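Endoglucanase (Clostridium thermocellum, PDB 2YIK) probably hydrolyses beta-1,4-glucosidic bonds in cellulose, as a calcium- and zinc-binding catalytic domain of glycoside hydrolase family 9. Local coordinates at residues P214-I219 and D280-A285; S220-S225 and K249-F254. All coordinates share one frame; numbering follows the deposited sequence.

Contact 1 of 2, residues P214-I219 and D280-A285. With CA (calcium ion), chain C.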
loop_
_atom_site.group_PDB
_atom_site.type_symbol
_atom_site.label_atom_id
_atom_site.label_comp_id
_atom_site.label_asym_id
_atom_site.label_seq_id
_atom_site.Cartn_x
_atom_site.Cartn_y
_atom_site.Cartn_z
ATOM N N PRO A 214 -0.767 21.765 -6.437
ATOM C CA PRO A 214 -0.743 20.378 -6.914
ATOM C C PRO A 214 -0.558 19.322 -5.831
ATOM O O PRO A 214 0.133 19.545 -4.836
ATOM C CB PRO A 214 0.415 20.368 -7.919
ATOM C CG PRO A 214 0.466 21.797 -8.404
ATOM C CD PRO A 214 0.271 22.565 -7.112
ATOM N N GLY A 215 -1.194 18.177 -6.044
ATOM C CA GLY A 215 -1.094 17.066 -5.119
ATOM C C GLY A 215 -1.353 15.815 -5.925
ATOM O O GLY A 215 -1.826 14.810 -5.409
ATOM N N THR A 216 -1.021 15.904 -7.208
ATOM C CA THR A 216 -1.223 14.838 -8.176
ATOM C C THR A 216 -0.805 13.437 -7.757
ATOM O O THR A 216 -1.537 12.476 -7.990
ATOM C CB THR A 216 -0.514 15.189 -9.485
ATOM O OG1 THR A 216 -0.689 16.588 -9.735
ATOM C CG2 THR A 216 -1.102 14.391 -10.652
ATOM N N ASP A 217 0.361 13.306 -7.137
ATOM C CA ASP A 217 0.817 11.985 -6.735
ATOM C C ASP A 217 -0.122 11.316 -5.729
ATOM O O ASP A 217 -0.557 10.186 -5.952
ATOM C CB ASP A 217 2.257 12.048 -6.200
ATOM C CG ASP A 217 2.402 12.960 -4.993
ATOM O OD1 ASP A 217 1.659 13.963 -4.907
ATOM O OD2 ASP A 217 3.271 12.678 -4.133
ATOM N N ILE A 218 -0.455 12.008 -4.642
ATOM C CA ILE A 218 -1.347 11.427 -3.634
ATOM C C ILE A 218 -2.781 11.261 -4.141
ATOM O O ILE A 218 -3.428 10.262 -3.842
ATOM C CB ILE A 218 -1.384 12.267 -2.320
ATOM C CG1 ILE A 218 -0.062 12.141 -1.560
ATOM C CG2 ILE A 218 -2.507 11.784 -1.421
ATOM C CD1 ILE A 218 1.038 12.935 -2.165
ATOM N N ILE A 219 -3.277 12.238 -4.897
ATOM C CA ILE A 219 -4.637 12.164 -5.436
ATOM C C ILE A 219 -4.759 10.918 -6.323
ATOM O O ILE A 219 -5.707 10.145 -6.193
ATOM C CB ILE A 219 -5.006 13.431 -6.276
ATOM C CG1 ILE A 219 -5.275 14.645 -5.375
ATOM C CG2 ILE A 219 -6.313 13.197 -7.015
ATOM C CD1 ILE A 219 -4.357 14.755 -4.217
ATOM N N ASP A 280 3.952 8.209 -12.232
ATOM C CA ASP A 280 3.720 6.780 -12.037
ATOM C C ASP A 280 2.377 6.541 -11.340
ATOM O O ASP A 280 1.625 5.659 -11.743
ATOM C CB ASP A 280 4.853 6.159 -11.225
ATOM C CG ASP A 280 5.079 6.868 -9.924
ATOM O OD1 ASP A 280 5.139 8.113 -9.946
ATOM O OD2 ASP A 280 5.210 6.185 -8.887
ATOM N N ASP A 281 2.072 7.319 -10.303
ATOM C CA ASP A 281 0.799 7.164 -9.594
ATOM C C ASP A 281 -0.366 7.494 -10.533
ATOM O O ASP A 281 -1.415 6.845 -10.498
ATOM C CB ASP A 281 0.718 8.106 -8.395
ATOM C CG ASP A 281 1.914 7.989 -7.468
ATOM O OD1 ASP A 281 2.053 6.970 -6.765
ATOM O OD2 ASP A 281 2.708 8.944 -7.451
ATOM N N TYR A 282 -0.173 8.524 -11.354
ATOM C CA TYR A 282 -1.186 8.959 -12.307
ATOM C C TYR A 282 -1.484 7.817 -13.284
ATOM O O TYR A 282 -2.643 7.472 -13.510
ATOM C CB TYR A 282 -0.684 10.196 -13.062
ATOM C CG TYR A 282 -1.729 10.892 -13.908
ATOM C CD1 TYR A 282 -2.671 11.749 -13.332
ATOM C CD2 TYR A 282 -1.784 10.683 -15.286
ATOM C CE1 TYR A 282 -3.643 12.381 -14.111
ATOM C CE2 TYR A 282 -2.748 11.305 -16.075
ATOM C CZ TYR A 282 -3.676 12.151 -15.483
ATOM O OH TYR A 282 -4.641 12.747 -16.262
ATOM N N CYS A 283 -0.430 7.222 -13.843
ATOM C CA CYS A 283 -0.584 6.120 -14.793
ATOM C C CYS A 283 -1.166 4.865 -14.140
ATOM O O CYS A 283 -1.955 4.150 -14.753
ATOM C CB CYS A 283 0.761 5.800 -15.458
ATOM S SG CYS A 283 1.314 7.112 -16.578
ATOM N N TRP A 284 -0.772 4.621 -12.894
ATOM C CA TRP A 284 -1.246 3.495 -12.085
ATOM C C TRP A 284 -2.777 3.610 -11.929
ATOM O O TRP A 284 -3.504 2.649 -12.160
ATOM C CB TRP A 284 -0.514 3.559 -10.733
ATOM C CG TRP A 284 -0.952 2.672 -9.584
ATOM C CD1 TRP A 284 -1.339 3.105 -8.349
ATOM C CD2 TRP A 284 -0.841 1.242 -9.479
ATOM N NE1 TRP A 284 -1.456 2.052 -7.480
ATOM C CE2 TRP A 284 -1.149 0.894 -8.142
ATOM C CE3 TRP A 284 -0.485 0.223 -10.373
ATOM C CZ2 TRP A 284 -1.133 -0.426 -7.680
ATOM C CZ3 TRP A 284 -0.465 -1.098 -9.911
ATOM C CH2 TRP A 284 -0.781 -1.405 -8.574
ATOM N N ALA A 285 -3.253 4.792 -11.553
ATOM C CA ALA A 285 -4.688 5.032 -11.396
ATOM C C ALA A 285 -5.398 4.897 -12.747
ATOM O O ALA A 285 -6.447 4.258 -12.851
ATOM C CB ALA A 285 -4.925 6.421 -10.825
HETATM CA CA CA C . 5.257 8.466 -7.405
HETATM O O HOH W 1 4.492 6.658 -5.705
HETATM O O HOH W 2 6.515 9.606 -5.449
#
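D217 and D281 meet at the tightest point between the first turns of helix 216-233 and helix 279-293, in the (alpha/alpha)6-barrel fold of the glycoside hydrolase 9 family. What touches is methylene against carboxylate: D217 CB lies 3.4 Å from D281 OD2. A second touch is nearly as close: D281 CB lies 3.5 Å from the backbone atom D217 O. D217 CG sits between the backbone N and the carbonyl carbon (chi1 60°), which turns its carboxylate off the neighbouring helix and into bonds with S275 OG and V263 N. The carboxylate oxygens therefore come no nearer than 5.0 Å, D217 OD2 to D281 OD2, and the calcium ion probably offsets much of their mutual repulsion.

Packing slackens on the T216 flank, where one methyl, T216 CG2, approaches Y282 CD1 obliquely at 4.1 Å. Both polar ends there look elsewhere: T216 OG1 to G261 N, and Y282 OH to E301 OE1.

On its other flank, the start of helix 279-293 holds the metal. D280 grips calcium with both oxygens, D280 OD1 at 2.6 Å being the shorter bond, and V321 N also bonds to its OD2. D281 takes part through one oxygen, OD2, at 2.6 Å from the calcium ion, and K277 O joins them. Two waters complete the known ligands and make up the hydrated side of the site. One of them, itself a calcium ligand, donates a 2.7 Å hydrogen bond to D281 OD1, so both oxygens of that carboxylate are engaged.

Contact 2 of 2, residues S220-S225 and K249-F254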
loop_
_atom_site.group_PDB
_atom_site.type_symbol
_atom_site.label_atom_id
_atom_site.label_comp_id
_atom_site.label_asym_id
_atom_site.label_seq_id
_atom_site.Cartn_x
_atom_site.Cartn_y
_atom_site.Cartn_z
ATOM N N SER A 220 -3.784 10.725 -7.208
ATOM C CA SER A 220 -3.776 9.578 -8.112
ATOM C C SER A 220 -3.581 8.254 -7.378
ATOM O O SER A 220 -4.241 7.267 -7.694
ATOM C CB SER A 220 -2.680 9.736 -9.168
ATOM O OG SER A 220 -2.929 10.866 -9.984
ATOM N N ALA A 221 -2.674 8.235 -6.404
ATOM C CA ALA A 221 -2.421 7.016 -5.647
ATOM C C ALA A 221 -3.717 6.585 -4.983
ATOM O O ALA A 221 -4.040 5.397 -4.951
ATOM C CB ALA A 221 -1.336 7.249 -4.596
ATOM N N THR A 222 -4.470 7.559 -4.477
ATOM C CA THR A 222 -5.738 7.268 -3.819
ATOM C C THR A 222 -6.803 6.802 -4.810
ATOM O O THR A 222 -7.535 5.856 -4.529
ATOM C CB THR A 222 -6.275 8.493 -3.041
ATOM O OG1 THR A 222 -5.281 8.944 -2.115
ATOM C CG2 THR A 222 -7.538 8.115 -2.258
ATOM N N ALA A 223 -6.890 7.456 -5.966
ATOM C CA ALA A 223 -7.874 7.061 -6.968
ATOM C C ALA A 223 -7.627 5.621 -7.416
ATOM O O ALA A 223 -8.572 4.872 -7.657
ATOM C CB ALA A 223 -7.827 8.010 -8.178
ATOM N N ALA A 224 -6.356 5.238 -7.517
ATOM C CA ALA A 224 -6.006 3.884 -7.932
ATOM C C ALA A 224 -6.591 2.877 -6.951
ATOM O O ALA A 224 -7.245 1.924 -7.358
ATOM C CB ALA A 224 -4.488 3.721 -8.017
ATOM N N SER A 225 -6.359 3.108 -5.661
ATOM C CA SER A 225 -6.863 2.233 -4.605
ATOM C C SER A 225 -8.378 2.044 -4.692
ATOM O O SER A 225 -8.887 0.928 -4.560
ATOM C CB SER A 225 -6.513 2.804 -3.227
ATOM O OG SER A 225 -6.971 1.942 -2.203
ATOM N N LYS A 249 -13.024 7.946 -9.935
ATOM C CA LYS A 249 -13.101 8.768 -11.141
ATOM C C LYS A 249 -13.035 10.263 -10.826
ATOM O O LYS A 249 -12.436 11.029 -11.575
ATOM C CB LYS A 249 -14.406 8.503 -11.891
ATOM C CG LYS A 249 -14.579 7.121 -12.492
ATOM C CD LYS A 249 -16.054 6.949 -12.855
ATOM C CE LYS A 249 -16.281 5.936 -13.959
ATOM N NZ LYS A 249 -17.745 5.891 -14.353
ATOM N N ALA A 250 -13.672 10.671 -9.732
ATOM C CA ALA A 250 -13.686 12.075 -9.328
ATOM C C ALA A 250 -12.288 12.526 -8.934
ATOM O O ALA A 250 -11.844 13.607 -9.321
ATOM C CB ALA A 250 -14.652 12.276 -8.162
ATOM N N LEU A 251 -11.598 11.697 -8.159
ATOM C CA LEU A 251 -10.244 12.022 -7.743
ATOM C C LEU A 251 -9.350 12.102 -8.982
ATOM O O LEU A 251 -8.592 13.062 -9.142
ATOM C CB LEU A 251 -9.722 10.973 -6.756
ATOM C CG LEU A 251 -10.302 11.086 -5.342
ATOM C CD1 LEU A 251 -10.082 9.792 -4.573
ATOM C CD2 LEU A 251 -9.650 12.263 -4.624
ATOM N N PHE A 252 -9.459 11.120 -9.878
ATOM C CA PHE A 252 -8.633 11.137 -11.083
ATOM C C PHE A 252 -8.905 12.383 -11.915
ATOM O O PHE A 252 -7.978 12.973 -12.473
ATOM C CB PHE A 252 -8.877 9.908 -11.962
ATOM C CG PHE A 252 -7.927 9.811 -13.135
ATOM C CD1 PHE A 252 -6.678 9.204 -12.991
ATOM C CD2 PHE A 252 -8.265 10.364 -14.371
ATOM C CE1 PHE A 252 -5.776 9.151 -14.065
ATOM C CE2 PHE A 252 -7.373 10.317 -15.446
ATOM C CZ PHE A 252 -6.125 9.709 -15.292
ATOM N N ASP A 253 -10.171 12.785 -12.001
ATOM C CA ASP A 253 -10.527 13.967 -12.774
ATOM C C ASP A 253 -9.915 15.224 -12.160
ATOM O O ASP A 253 -9.519 16.147 -12.869
ATOM C CB ASP A 253 -12.044 14.124 -12.853
ATOM C CG ASP A 253 -12.459 15.089 -13.940
ATOM O OD1 ASP A 253 -12.096 14.843 -15.110
ATOM O OD2 ASP A 253 -13.135 16.092 -13.638
ATOM N N PHE A 254 -9.849 15.247 -10.837
ATOM C CA PHE A 254 -9.266 16.363 -10.112
ATOM C C PHE A 254 -7.769 16.400 -10.449
ATOM O O PHE A 254 -7.212 17.459 -10.719
ATOM C CB PHE A 254 -9.491 16.158 -8.607
ATOM C CG PHE A 254 -8.829 17.189 -7.729
ATOM C CD1 PHE A 254 -7.486 17.057 -7.376
ATOM C CD2 PHE A 254 -9.550 18.274 -7.230
ATOM C CE1 PHE A 254 -6.866 17.981 -6.523
ATOM C CE2 PHE A 254 -8.942 19.209 -6.372
ATOM C CZ PHE A 254 -7.593 19.062 -6.023
#
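Around A223 and L251, whose CA atoms are 5.6 Å apart, two helix segments run nearly antiparallel, their axes 8.3 Å apart at closest approach and their directions at 157°. An axis distance that short is consistent with the small side chain of A223 at the middle of the interface. A223 points its methyl toward the other helix, where A223 CB rests 3.8 Å from L251 CB. The same methyl reaches the backbone beyond, with A223 CB 3.9 Å from F252 N, and is bordered on that side by F252 CB. The side-chain contacts are apolar, and no hydrogen bond joins the two segments.

L251 adds a second touch through its branch. Its CG is anti to its own carbonyl carbon (chi1 -75°), and CD1 passes beside A223 to meet T222 CG2 at 3.8 Å, the two side chains crossing at a slant. T222 meets this partner with its methyl, while OG1 bonds back to I218 O one helical turn earlier.

The two segments belong to consecutive helices, 216-233 and 238-257, joined by a short connection, so they form an antiparallel alpha-hairpin of the kind from which the family 9 (alpha/alpha)6 barrel is built. V177 of strand 177-184 packs on L251 from outside the pair; I219 and L226, farther along helix 216-233 in either direction, touch it too. A128 of helix 124-140 and F180 of strand 177-184 touch T222. The F252 ring meets Y298 edge-to-face.

How the contacts relate
Coming from the N terminus, the chain enters helix 216-233 with residues 214-219 of contact 1 and runs straight on into 220-225 of contact 2. It turns, and 249-254 on helix 238-257 closes the inner loop, which spans 23 residues. Only later does 280-285 on helix 279-293 close the outer loop of 60, so contact 2 is nested inside contact 1. Helix 216-233 serves both, and its two partners follow each other in sequence. The contacts also touch directly: A285 CB packs 3.3 Å from S220 O and W284 lies on A224, while the stacked Y282 and F252 rings join the two partner helices to each other.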